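Local atomic coordinates of isochorismatase family protein (Enterococcus faecalis, PDB entry 2A67), a protein that belongs to the isochorismatase family and is probably a hydrolase, though neither its substrate nor its exact reaction has been established. Residues E56-F59 with G60-S63; K81-N85 with A86-T90; I16-P19 with T20-L23; D71-P74 with T75-F78; L130-P133 with K134-S137. One frame throughout, in Å; residues are numbered along the deposited sequence.

Contact 1: E56-F59 with G60-S63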
loop_
_atom_site.group_PDB
_atom_site.type_symbol
_atom_site.label_atom_id
_atom_site.label_comp_id
_atom_site.label_asym_id
_atom_site.label_seq_id
_atom_site.Cartn_x
_atom_site.Cartn_y
_atom_site.Cartn_z
ATOM N N GLU D 56 4.071 -23.058 -2.275
ATOM C CA GLU D 56 4.200 -23.603 -0.909
ATOM C C GLU D 56 2.924 -23.438 -0.037
ATOM O O GLU D 56 2.941 -23.710 1.176
ATOM C CB GLU D 56 5.480 -23.119 -0.177
ATOM C CG GLU D 56 6.777 -23.078 -1.006
ATOM C CD GLU D 56 7.570 -24.387 -1.010
ATOM O OE1 GLU D 56 8.704 -24.376 -1.559
ATOM O OE2 GLU D 56 7.083 -25.415 -0.469
ATOM N N LEU D 57 1.795 -23.097 -0.668
ATOM C CA LEU D 57 0.473 -23.094 -0.028
ATOM C C LEU D 57 -0.516 -23.553 -1.099
ATOM O O LEU D 57 -1.276 -22.736 -1.618
ATOM C CB LEU D 57 0.119 -21.670 0.416
ATOM C CG LEU D 57 -0.846 -21.422 1.567
ATOM C CD1 LEU D 57 -0.468 -22.179 2.821
ATOM C CD2 LEU D 57 -0.886 -19.937 1.852
ATOM N N PRO D 58 -0.384 -24.825 -1.553
ATOM C CA PRO D 58 -1.092 -25.281 -2.755
ATOM C C PRO D 58 -2.592 -25.257 -2.555
ATOM O O PRO D 58 -3.049 -25.571 -1.472
ATOM C CB PRO D 58 -0.608 -26.737 -2.934
ATOM C CG PRO D 58 0.655 -26.811 -2.189
ATOM C CD PRO D 58 0.485 -25.892 -1.017
ATOM N N PHE D 59 -3.317 -24.947 -3.625
ATOM C CA PHE D 59 -4.759 -24.674 -3.559
ATOM C C PHE D 59 -5.497 -25.934 -3.076
ATOM O O PHE D 59 -5.290 -27.021 -3.635
ATOM C CB PHE D 59 -5.339 -24.311 -4.931
ATOM C CG PHE D 59 -6.855 -24.223 -4.903
ATOM C CD1 PHE D 59 -7.490 -23.082 -4.387
ATOM C CD2 PHE D 59 -7.647 -25.291 -5.340
ATOM C CE1 PHE D 59 -8.898 -23.028 -4.315
ATOM C CE2 PHE D 59 -9.039 -25.228 -5.257
ATOM C CZ PHE D 59 -9.656 -24.073 -4.759
ATOM N N GLY D 60 -6.358 -25.774 -2.080
ATOM C CA GLY D 60 -7.158 -26.879 -1.559
ATOM C C GLY D 60 -6.421 -27.793 -0.587
ATOM O O GLY D 60 -7.054 -28.671 0.016
ATOM N N SER D 61 -5.107 -27.608 -0.419
ATOM C CA SER D 61 -4.334 -28.464 0.519
ATOM C C SER D 61 -4.671 -28.169 1.978
ATOM O O SER D 61 -5.262 -27.121 2.315
ATOM C CB SER D 61 -2.813 -28.269 0.316
ATOM O OG SER D 61 -2.483 -26.953 0.776
ATOM N N ASP D 62 -4.240 -29.047 2.874
ATOM C CA ASP D 62 -4.487 -28.800 4.295
ATOM C C ASP D 62 -3.908 -27.473 4.769
ATOM O O ASP D 62 -4.536 -26.771 5.552
ATOM C CB ASP D 62 -3.992 -29.921 5.181
ATOM C CG ASP D 62 -4.807 -31.156 5.046
ATOM O OD1 ASP D 62 -5.927 -31.115 4.528
ATOM O OD2 ASP D 62 -4.320 -32.204 5.459
ATOM N N SER D 63 -2.725 -27.135 4.281
ATOM C CA SER D 63 -2.036 -25.921 4.711
ATOM C C SER D 63 -2.733 -24.623 4.197
ATOM O O SER D 63 -2.714 -23.579 4.878
ATOM C CB SER D 63 -0.529 -26.000 4.357
ATOM O OG SER D 63 -0.310 -25.651 2.999
#
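The Phe-59 ring lies with one face over the peptide that follows it, where its CG is 3.3 Å from Gly-60 N. CG stands anti to the residue's own nitrogen and next to its carbonyl carbon (chi1 172°), and this rotation is what lays the ring on the Phe-59–Gly-60 link. Just after these residues, Trp-64 meets the same ring edge-to-face, and Arg-80 makes a cation-pi contact with it. The second flat group, the carbonyl of Pro-58, is gripped twice by Ser-61. The hydroxyl Ser-61 OG gives its proton to Pro-58 O at 2.7 Å, in the carbonyl plane and on a lone pair. The backbone Ser-61 N donates to Pro-58 O at 3.1 Å, its approach tilted 34° from that plane. This second bond closes a type II beta turn from Pro-58 to Ser-61, with Gly-60 at its third position, where the backbone has positive phi and glycine is the common occupant. The turn lies on the protein surface, in the long loop between strands 47-52 and 77-81. Ser-61 OG also bonds to Trp-64 N and takes a weak bond, 3.4 Å long, from Ser-63 OG. The buried Leu-57 brings CD1 to 3.4 Å from Ser-63 O, and Leu-57 CD1 lies 3.5 Å from Ser-63 OG. The pyrrolidine of Pro-58 brings its CD to 3.6 Å from Ser-61 OG.

Contact 2: K81-N85 with A86-T90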
loop_
_atom_site.group_PDB
_atom_site.type_symbol
_atom_site.label_atom_id
_atom_site.label_comp_id
_atom_site.label_asym_id
_atom_site.label_seq_id
_atom_site.Cartn_x
_atom_site.Cartn_y
_atom_site.Cartn_z
ATOM N N LYS D 81 -6.788 -15.776 -4.202
ATOM C CA LYS D 81 -5.786 -14.823 -4.720
ATOM C C LYS D 81 -4.407 -15.481 -4.830
ATOM O O LYS D 81 -4.104 -16.437 -4.133
ATOM C CB LYS D 81 -5.710 -13.564 -3.859
ATOM C CG LYS D 81 -4.952 -13.705 -2.552
ATOM C CD LYS D 81 -4.942 -12.344 -1.819
ATOM C CE LYS D 81 -4.279 -12.393 -0.493
ATOM N NZ LYS D 81 -2.784 -12.549 -0.670
ATOM N N THR D 82 -3.594 -14.916 -5.712
ATOM C CA THR D 82 -2.228 -15.329 -5.911
ATOM C C THR D 82 -1.164 -14.241 -5.536
ATOM O O THR D 82 0.024 -14.587 -5.359
ATOM C CB THR D 82 -2.073 -15.816 -7.352
ATOM O OG1 THR D 82 -2.343 -14.739 -8.248
ATOM C CG2 THR D 82 -3.087 -16.921 -7.648
ATOM N N HIS D 83 -1.587 -12.960 -5.385
ATOM C CA HIS D 83 -0.725 -11.827 -4.920
ATOM C C HIS D 83 -1.066 -11.275 -3.498
ATOM O O HIS D 83 -2.158 -11.562 -2.967
ATOM C CB HIS D 83 -0.779 -10.664 -5.927
ATOM C CG HIS D 83 0.088 -9.496 -5.550
ATOM N ND1 HIS D 83 1.428 -9.406 -5.919
ATOM C CD2 HIS D 83 -0.178 -8.386 -4.825
ATOM C CE1 HIS D 83 1.940 -8.292 -5.417
ATOM N NE2 HIS D 83 0.985 -7.662 -4.746
ATOM N N ALA D 84 -0.175 -10.488 -2.857
ATOM C CA ALA D 84 -0.535 -9.791 -1.547
ATOM C C ALA D 84 -1.876 -9.036 -1.655
ATOM O O ALA D 84 -2.747 -9.088 -0.708
ATOM C CB ALA D 84 0.587 -8.778 -1.078
ATOM N N ASN D 85 -2.055 -8.395 -2.823
ATOM C CA ASN D 85 -3.282 -7.617 -3.157
ATOM C C ASN D 85 -4.540 -8.481 -3.489
ATOM O O ASN D 85 -4.580 -9.190 -4.498
ATOM C CB ASN D 85 -2.908 -6.722 -4.340
ATOM C CG ASN D 85 -3.979 -5.737 -4.726
ATOM O OD1 ASN D 85 -5.169 -5.899 -4.388
ATOM N ND2 ASN D 85 -3.564 -4.687 -5.426
ATOM N N ALA D 86 -5.600 -8.380 -2.672
ATOM C CA ALA D 86 -6.752 -9.294 -2.788
ATOM C C ALA D 86 -7.673 -8.964 -3.967
ATOM O O ALA D 86 -8.595 -9.739 -4.273
ATOM C CB ALA D 86 -7.566 -9.306 -1.437
ATOM N N PHE D 87 -7.406 -7.843 -4.651
ATOM C CA PHE D 87 -8.109 -7.417 -5.837
ATOM C C PHE D 87 -7.319 -7.801 -7.102
ATOM O O PHE D 87 -7.921 -7.864 -8.163
ATOM C CB PHE D 87 -8.256 -5.880 -5.894
ATOM C CG PHE D 87 -9.095 -5.288 -4.753
ATOM C CD1 PHE D 87 -8.482 -4.904 -3.571
ATOM C CD2 PHE D 87 -10.495 -5.196 -4.874
ATOM C CE1 PHE D 87 -9.278 -4.394 -2.464
ATOM C CE2 PHE D 87 -11.301 -4.673 -3.791
ATOM C CZ PHE D 87 -10.673 -4.271 -2.612
ATOM N N TYR D 88 -5.997 -8.029 -6.973
ATOM C CA TYR D 88 -5.111 -8.195 -8.123
ATOM C C TYR D 88 -5.419 -9.535 -8.774
ATOM O O TYR D 88 -5.156 -10.588 -8.172
ATOM C CB TYR D 88 -3.638 -8.122 -7.718
ATOM C CG TYR D 88 -2.673 -8.199 -8.897
ATOM C CD1 TYR D 88 -2.484 -7.089 -9.727
ATOM C CD2 TYR D 88 -1.950 -9.365 -9.188
ATOM C CE1 TYR D 88 -1.633 -7.113 -10.788
ATOM C CE2 TYR D 88 -1.057 -9.394 -10.285
ATOM C CZ TYR D 88 -0.924 -8.257 -11.071
ATOM O OH TYR D 88 -0.066 -8.208 -12.141
ATOM N N GLN D 89 -6.058 -9.452 -9.947
ATOM C CA GLN D 89 -6.455 -10.614 -10.799
ATOM C C GLN D 89 -7.467 -11.545 -10.123
ATOM O O GLN D 89 -7.502 -12.753 -10.429
ATOM C CB GLN D 89 -5.211 -11.431 -11.265
ATOM C CG GLN D 89 -4.465 -10.785 -12.432
ATOM C CD GLN D 89 -3.065 -11.396 -12.770
ATOM O OE1 GLN D 89 -2.417 -10.921 -13.699
ATOM N NE2 GLN D 89 -2.589 -12.383 -11.991
ATOM N N THR D 90 -8.260 -11.021 -9.174
ATOM C CA THR D 90 -9.299 -11.811 -8.499
ATOM C C THR D 90 -10.718 -11.352 -8.875
ATOM O O THR D 90 -10.908 -10.381 -9.633
ATOM C CB THR D 90 -9.196 -11.670 -6.974
ATOM O OG1 THR D 90 -9.611 -10.335 -6.612
ATOM C CG2 THR D 90 -7.798 -11.900 -6.519
HETATM O O HOH W 1 -5.009 -13.585 -8.187
HETATM O O HOH W 2 -4.047 -11.493 -5.970
#
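Lys-81 runs alongside Ala-86, its CD 3.7 Å from Ala-86 CA, and shows how a long side chain can be steered by its torsions. Beyond CG the chain is extended and bends at its last torsion (chi4 71°), which delivers Lys-81 NZ to His-83 O at 2.6 Å, from above the carbonyl plane. Asn-85 holds CG opposite its own nitrogen (chi1 -173°), which points the amide at the residues that follow. Asn-85 OD1 accepts from Phe-87 N at 3.0 Å, an Asx turn. Asn-85 O in turn accepts from Tyr-88 N at 3.1 Å, closing a type I beta turn around the same residues. Tyr-88 CD2 touches His-83 CB at 3.7 Å, and the two rings meet obliquely with planes 58° apart. His-123 of the second subunit stacks on His-83 and also meets the Tyr-88 ring. Thr-90 OG1 donates to Ala-86 O at 2.6 Å and bonds to Leu-92 N as helix 92-98 begins. A water accepting from His-83 N at 2.9 Å sits within the loop, close to Asn-85 O and Tyr-88 O. Lys-81 NZ also forms a salt bridge with Asp-11, while the lysine side chain touches Cys-114; this grouping is consistent with the Asp-Lys-Cys set of isochorismatase-family hydrolases. The amine is thus held by backbone carbonyl and carboxylate together, which would fix its direction in such a site.

Contact 3: I16-P19 with T20-L23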
loop_
_atom_site.group_PDB
_atom_site.type_symbol
_atom_site.label_atom_id
_atom_site.label_comp_id
_atom_site.label_asym_id
_atom_site.label_seq_id
_atom_site.Cartn_x
_atom_site.Cartn_y
_atom_site.Cartn_z
ATOM N N ILE D 16 0.510 -20.309 7.161
ATOM C CA ILE D 16 1.254 -19.027 7.155
ATOM C C ILE D 16 2.495 -18.756 8.094
ATOM O O ILE D 16 3.450 -18.148 7.611
ATOM C CB ILE D 16 0.309 -17.762 7.129
ATOM C CG1 ILE D 16 -0.179 -17.471 5.710
ATOM C CG2 ILE D 16 1.067 -16.481 7.488
ATOM C CD1 ILE D 16 -1.601 -17.660 5.481
ATOM N N GLU D 17 2.615 -19.155 9.361
ATOM C CA GLU D 17 2.471 -20.440 10.056
ATOM C C GLU D 17 3.246 -21.735 9.719
ATOM O O GLU D 17 2.735 -22.664 9.101
ATOM C CB GLU D 17 1.225 -20.577 10.894
ATOM C CG GLU D 17 1.346 -19.539 11.968
ATOM C CD GLU D 17 0.683 -19.889 13.263
ATOM O OE1 GLU D 17 -0.114 -20.867 13.297
ATOM O OE2 GLU D 17 0.972 -19.155 14.247
ATOM N N SER D 18 4.498 -21.739 10.180
ATOM C CA SER D 18 5.363 -22.914 10.257
ATOM C C SER D 18 5.730 -23.171 11.741
ATOM O O SER D 18 5.517 -22.294 12.600
ATOM C CB SER D 18 6.636 -22.658 9.433
ATOM O OG SER D 18 7.628 -21.987 10.209
ATOM N N PRO D 19 6.271 -24.371 12.064
ATOM C CA PRO D 19 6.843 -24.606 13.403
ATOM C C PRO D 19 7.800 -23.515 13.935
ATOM O O PRO D 19 7.682 -23.121 15.104
ATOM C CB PRO D 19 7.585 -25.946 13.245
ATOM C CG PRO D 19 7.580 -26.241 11.735
ATOM C CD PRO D 19 6.334 -25.593 11.242
ATOM N N THR D 20 8.728 -23.035 13.103
ATOM C CA THR D 20 9.710 -22.037 13.558
ATOM C C THR D 20 9.184 -20.590 13.559
ATOM O O THR D 20 9.781 -19.713 14.184
ATOM C CB THR D 20 11.041 -22.108 12.759
ATOM O OG1 THR D 20 10.767 -21.942 11.359
ATOM C CG2 THR D 20 11.798 -23.453 13.012
ATOM N N GLN D 21 8.073 -20.342 12.865
ATOM C CA GLN D 21 7.535 -18.983 12.710
ATOM C C GLN D 21 6.060 -18.898 13.134
ATOM O O GLN D 21 5.178 -19.247 12.353
ATOM C CB GLN D 21 7.697 -18.494 11.259
ATOM C CG GLN D 21 9.135 -18.050 10.876
ATOM C CD GLN D 21 9.453 -16.595 11.280
ATOM O OE1 GLN D 21 9.552 -16.253 12.476
ATOM N NE2 GLN D 21 9.613 -15.732 10.274
ATOM N N GLN D 22 5.817 -18.492 14.381
ATOM C CA GLN D 22 4.461 -18.282 14.899
ATOM C C GLN D 22 4.012 -16.832 14.698
ATOM O O GLN D 22 4.765 -15.893 14.997
ATOM C CB GLN D 22 4.366 -18.644 16.387
ATOM C CG GLN D 22 4.327 -20.133 16.668
ATOM C CD GLN D 22 3.365 -20.497 17.788
ATOM O OE1 GLN D 22 3.490 -20.010 18.917
ATOM N NE2 GLN D 22 2.395 -21.366 17.479
ATOM N N LEU D 23 2.803 -16.659 14.187
ATOM C CA LEU D 23 2.178 -15.327 14.064
ATOM C C LEU D 23 1.961 -14.684 15.444
ATOM O O LEU D 23 1.544 -15.353 16.377
ATOM C CB LEU D 23 0.844 -15.461 13.331
ATOM C CG LEU D 23 0.917 -15.625 11.809
ATOM C CD1 LEU D 23 -0.420 -16.132 11.294
ATOM C CD2 LEU D 23 1.298 -14.312 11.113
#
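A tight chain reversal without regular strands brings Glu-17 against Leu-23 and Ser-18 against Gln-21. At its closed end Ser-18 and Gln-21 are paired through their backbones in both directions. Gln-21 N donates to Ser-18 O at 3.2 Å, lying well above the carbonyl plane, and the return bond from Ser-18 N to Gln-21 O is weak. Ser-18 adds its side chain to the turn: OG, placed between its own nitrogen and carbonyl carbon (chi1 86°), turns toward the amides of Thr-20 and Gln-21. Gln-21 N reaches Ser-18 OG at 3.2 Å and Thr-20 N reaches Ser-18 OG at 3.3 Å, both weakly, so the hydroxyl faces two successive amides of the corner. Toward the open end a carboxylate takes over the pairing. Leu-23 N donates to Glu-17 OE2 at 3.1 Å along a fairly straight line (151°), meeting the anti lone pair of that oxygen. The aliphatic part of the glutamate passes Leu-23 obliquely, Glu-17 CG lying 3.9 Å from Leu-23 CD1. Leu-23 CD1 lies 4.1 Å from Ile-16 CG2, so a small apolar patch backs the polar bond. This reversal is a surface feature between strand 5-10 and helix 26-42. Leu-23 and Gln-21 rest on Leu-139, in the loop between strand 128-137 and helix 146-157, while Glu-17 touches Phe-67 in the loop leading to strand 77-81.

Contact 4: D71-P74 with T75-F78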
loop_
_atom_site.group_PDB
_atom_site.type_symbol
_atom_site.label_atom_id
_atom_site.label_comp_id
_atom_site.label_asym_id
_atom_site.label_seq_id
_atom_site.Cartn_x
_atom_site.Cartn_y
_atom_site.Cartn_z
ATOM N N ASP D 71 -14.976 -19.320 12.689
ATOM C CA ASP D 71 -16.375 -19.673 12.434
ATOM C C ASP D 71 -16.720 -19.407 10.980
ATOM O O ASP D 71 -17.017 -18.287 10.594
ATOM C CB ASP D 71 -17.314 -18.875 13.369
ATOM C CG ASP D 71 -18.791 -19.187 13.145
ATOM O OD1 ASP D 71 -19.148 -20.360 12.900
ATOM O OD2 ASP D 71 -19.614 -18.250 13.228
ATOM N N THR D 72 -16.680 -20.444 10.160
ATOM C CA THR D 72 -17.079 -20.282 8.746
ATOM C C THR D 72 -18.427 -20.953 8.503
ATOM O O THR D 72 -18.790 -21.828 9.276
ATOM C CB THR D 72 -16.028 -20.868 7.775
ATOM O OG1 THR D 72 -16.055 -22.298 7.870
ATOM C CG2 THR D 72 -14.644 -20.424 8.179
ATOM N N GLN D 73 -19.167 -20.551 7.457
ATOM C CA GLN D 73 -20.363 -21.261 7.030
ATOM C C GLN D 73 -20.320 -21.294 5.538
ATOM O O GLN D 73 -19.608 -20.486 4.959
ATOM C CB GLN D 73 -21.622 -20.526 7.443
ATOM C CG GLN D 73 -21.574 -19.990 8.831
ATOM C CD GLN D 73 -22.139 -20.908 9.850
ATOM O OE1 GLN D 73 -21.697 -22.053 9.994
ATOM N NE2 GLN D 73 -23.136 -20.407 10.600
ATOM N N PRO D 74 -21.075 -22.228 4.893
ATOM C CA PRO D 74 -21.099 -22.375 3.420
ATOM C C PRO D 74 -21.705 -21.166 2.731
ATOM O O PRO D 74 -21.595 -20.986 1.509
ATOM C CB PRO D 74 -21.977 -23.623 3.195
ATOM C CG PRO D 74 -22.756 -23.776 4.442
ATOM C CD PRO D 74 -21.920 -23.240 5.562
ATOM N N THR D 75 -22.278 -20.343 3.578
ATOM C CA THR D 75 -22.946 -19.079 3.303
ATOM C C THR D 75 -21.994 -17.900 3.069
ATOM O O THR D 75 -22.293 -16.967 2.299
ATOM C CB THR D 75 -23.824 -18.868 4.534
ATOM O OG1 THR D 75 -25.128 -19.303 4.198
ATOM C CG2 THR D 75 -23.804 -17.422 5.127
ATOM N N ASP D 76 -20.856 -17.944 3.752
ATOM C CA ASP D 76 -19.759 -17.017 3.498
ATOM C C ASP D 76 -19.267 -17.046 2.043
ATOM O O ASP D 76 -19.629 -17.936 1.262
ATOM C CB ASP D 76 -18.636 -17.331 4.472
ATOM C CG ASP D 76 -19.105 -17.309 5.927
ATOM O OD1 ASP D 76 -20.128 -16.667 6.227
ATOM O OD2 ASP D 76 -18.438 -17.896 6.786
ATOM N N PHE D 77 -18.493 -16.031 1.682
ATOM C CA PHE D 77 -17.941 -15.880 0.336
ATOM C C PHE D 77 -16.464 -16.159 0.461
ATOM O O PHE D 77 -15.889 -15.986 1.547
ATOM C CB PHE D 77 -18.177 -14.468 -0.216
ATOM C CG PHE D 77 -19.656 -14.122 -0.395
ATOM C CD1 PHE D 77 -20.414 -14.727 -1.415
ATOM C CD2 PHE D 77 -20.283 -13.231 0.459
ATOM C CE1 PHE D 77 -21.802 -14.416 -1.584
ATOM C CE2 PHE D 77 -21.675 -12.919 0.310
ATOM C CZ PHE D 77 -22.429 -13.527 -0.718
ATOM N N PHE D 78 -15.865 -16.645 -0.626
ATOM C CA PHE D 78 -14.461 -17.051 -0.611
ATOM C C PHE D 78 -13.830 -16.528 -1.883
ATOM O O PHE D 78 -14.381 -16.708 -2.995
ATOM C CB PHE D 78 -14.347 -18.596 -0.535
ATOM C CG PHE D 78 -14.916 -19.157 0.742
ATOM C CD1 PHE D 78 -14.138 -19.241 1.868
ATOM C CD2 PHE D 78 -16.265 -19.538 0.823
ATOM C CE1 PHE D 78 -14.673 -19.753 3.066
ATOM C CE2 PHE D 78 -16.816 -20.036 2.020
ATOM C CZ PHE D 78 -16.012 -20.127 3.138
#
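Asp-76 reaches back over Gln-73, and each atom of its side chain finds something on the way. Asp-76 CB sits 3.3 Å from Gln-73 O. Asp-76 CG, set opposite the aspartate's carbonyl carbon and beside its nitrogen (chi1 -55°), passes Gln-73 O at 3.4 Å, which leaves the carboxylate over the preceding backbone. At the tip Asp-76 OD2 accepts from Gln-73 N at 2.8 Å; the amide meets it from above the carboxylate plane, 62° out of it. Asp-76 OD2 also lies 3.4 Å from Thr-72 CA. The other oxygen, OD1, forms a salt bridge with Arg-41 NH1 on helix 26-42. The backbone answers in the reverse sense: Asp-76 N donates to Gln-73 O at 3.1 Å and closes a type I beta turn from Gln-73 to Asp-76. Main chain and side chain of one aspartate thus hold both backbone polar atoms of Gln-73, N and O. The turn leads directly into strand 77-81, whose Phe-78 places the edge of its ring near Gln-73 O, with Phe-78 CZ 4.0 Å away. Phe-77 meanwhile pairs through its backbone with strand 47-52, so the corner marks the point where the loop enters the sheet. Arg-41 bridges to Asp-71 OD2 through its NE as well, and this shared guanidinium would offset the repulsion expected between two acids whose OD2 atoms, on Asp-71 and Asp-76, are 6.6 Å apart.

Contact 5: L130-P133 with K134-S137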
loop_
_atom_site.group_PDB
_atom_site.type_symbol
_atom_site.label_atom_id
_atom_site.label_comp_id
_atom_site.label_asym_id
_atom_site.label_seq_id
_atom_site.Cartn_x
_atom_site.Cartn_y
_atom_site.Cartn_z
ATOM N N LEU D 130 -12.712 0.156 7.243
ATOM C CA LEU D 130 -12.830 0.107 8.713
ATOM C C LEU D 130 -11.940 -1.013 9.238
ATOM O O LEU D 130 -11.653 -1.930 8.521
ATOM C CB LEU D 130 -14.267 -0.230 9.118
ATOM C CG LEU D 130 -15.356 0.715 8.550
ATOM C CD1 LEU D 130 -16.701 0.104 8.873
ATOM C CD2 LEU D 130 -15.231 2.157 9.043
HETATM N N MSE D 131 -11.537 -0.937 10.493
HETATM C CA MSE D 131 -10.804 -2.012 11.118
HETATM C C MSE D 131 -11.086 -2.113 12.622
HETATM O O MSE D 131 -11.098 -1.111 13.322
HETATM C CB MSE D 131 -9.317 -1.767 10.942
HETATM C CG MSE D 131 -8.477 -2.889 11.499
HETATM SE SE MSE D 131 -6.604 -2.765 10.853
HETATM C CE MSE D 131 -6.708 -3.926 9.275
ATOM N N THR D 132 -11.263 -3.322 13.124
ATOM C CA THR D 132 -11.322 -3.541 14.573
ATOM C C THR D 132 -9.869 -3.596 15.043
ATOM O O THR D 132 -9.051 -4.337 14.469
ATOM C CB THR D 132 -12.113 -4.849 14.894
ATOM O OG1 THR D 132 -13.484 -4.646 14.556
ATOM C CG2 THR D 132 -12.013 -5.269 16.365
ATOM N N PRO D 133 -9.542 -2.836 16.090
ATOM C CA PRO D 133 -8.208 -2.930 16.660
ATOM C C PRO D 133 -7.792 -4.375 16.969
ATOM O O PRO D 133 -8.641 -5.196 17.307
ATOM C CB PRO D 133 -8.367 -2.119 17.975
ATOM C CG PRO D 133 -9.357 -1.066 17.590
ATOM C CD PRO D 133 -10.380 -1.862 16.828
ATOM N N LYS D 134 -6.497 -4.666 16.877
ATOM C CA LYS D 134 -5.936 -5.992 17.179
ATOM C C LYS D 134 -6.472 -7.148 16.354
ATOM O O LYS D 134 -6.763 -8.239 16.876
ATOM C CB LYS D 134 -6.011 -6.285 18.677
ATOM C CG LYS D 134 -5.355 -5.180 19.497
ATOM C CD LYS D 134 -5.517 -5.412 21.006
ATOM C CE LYS D 134 -4.266 -4.904 21.723
ATOM N NZ LYS D 134 -4.027 -5.700 22.997
ATOM N N THR D 135 -6.645 -6.920 15.046
ATOM C CA THR D 135 -7.154 -8.006 14.221
ATOM C C THR D 135 -6.174 -8.257 13.042
ATOM O O THR D 135 -6.543 -8.807 12.025
ATOM C CB THR D 135 -8.625 -7.763 13.732
ATOM O OG1 THR D 135 -8.669 -6.513 13.036
ATOM C CG2 THR D 135 -9.671 -7.837 14.921
ATOM N N THR D 136 -4.938 -7.792 13.174
ATOM C CA THR D 136 -3.885 -8.207 12.205
ATOM C C THR D 136 -2.704 -8.800 12.956
ATOM O O THR D 136 -2.519 -8.553 14.150
ATOM C CB THR D 136 -3.374 -7.071 11.255
ATOM O OG1 THR D 136 -2.399 -6.275 11.930
ATOM C CG2 THR D 136 -4.485 -6.181 10.780
ATOM N N SER D 137 -1.898 -9.596 12.253
ATOM C CA SER D 137 -0.702 -10.131 12.888
ATOM C C SER D 137 0.314 -10.382 11.781
ATOM O O SER D 137 -0.032 -10.350 10.591
ATOM C CB SER D 137 -1.033 -11.410 13.658
ATOM O OG SER D 137 0.139 -12.039 14.162
HETATM O O HOH W 3 -5.774 -4.307 13.905
HETATM O O HOH W 4 -10.847 -5.616 11.656
#
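Hydrogen bonding between Thr-135 and Thr-132 carries most of this contact. Thr-135 OG1 donates to Thr-132 O at 2.6 Å, in the carbonyl plane and with a C=O...donor angle of 147°. The hydroxyl can do so because it sits in the crowded position between nitrogen and carbonyl carbon (chi1 56°), turned back toward the strand it has just left. Lys-134 has positive phi at the corner between them. Thr-132 OG1 and Pro-133 O have partners elsewhere in the chain: Glu-105 and Lys-32 NZ, the latter from helix 26-42. Thr-136 OG1 is hydrogen-bonded to Thr-111 OG1 and Glu-154 OE2.

Water completes the polar set. One molecule accepts from Thr-132 N at 2.8 Å and donates to Thr-135 OG1 at 2.7 Å, so the hydroxyl takes one proton while giving its own. A second accepts from Thr-135 N at 3.0 Å and gives a weak bond to Thr-132 O.

Apolar contact covers the flanks. Selenomethionine Met-131 runs past Thr-135 in the opposite direction, then bends at chi3 so that Met-131 CE reaches Thr-136 CG2 at 3.5 Å, the two side chains crossing at about a right angle. Thr-132 CG2 meets Thr-135 CG2 at 3.8 Å.

Backbone bonds join Met-131 to strand 163-164 and Thr-135 to strand 103-109, so the interruption lies within strand 128-137 of the parallel sheet. Here one threonine hydroxyl and two waters supply partners to backbone groups, consistent with their standing in for part of the strand pairing at the break.

Along the chain the order is contact 3, contact 1, contact 4, contact 2 and contact 5, all within the isochorismatase domain and built around one parallel six-stranded sheet. Contacts 1 and 4 share the loop between strands 47-52 and 77-81, their centres 18 Å apart. Contact 4 leads into strand 77-81, and contact 2 begins at its far end, the two adjoining in sequence but with centres 19 Å apart. Contact 5 interrupts strand 128-137, on the opposite side of the chain's centre from contacts 1 and 2. Contacts 3 and 5 touch, Leu-23 C lying 3.5 Å from Ser-137 OG. Among the five, contact 2 alone meets the second subunit, so local turns serve both sheet connections and dimer interface.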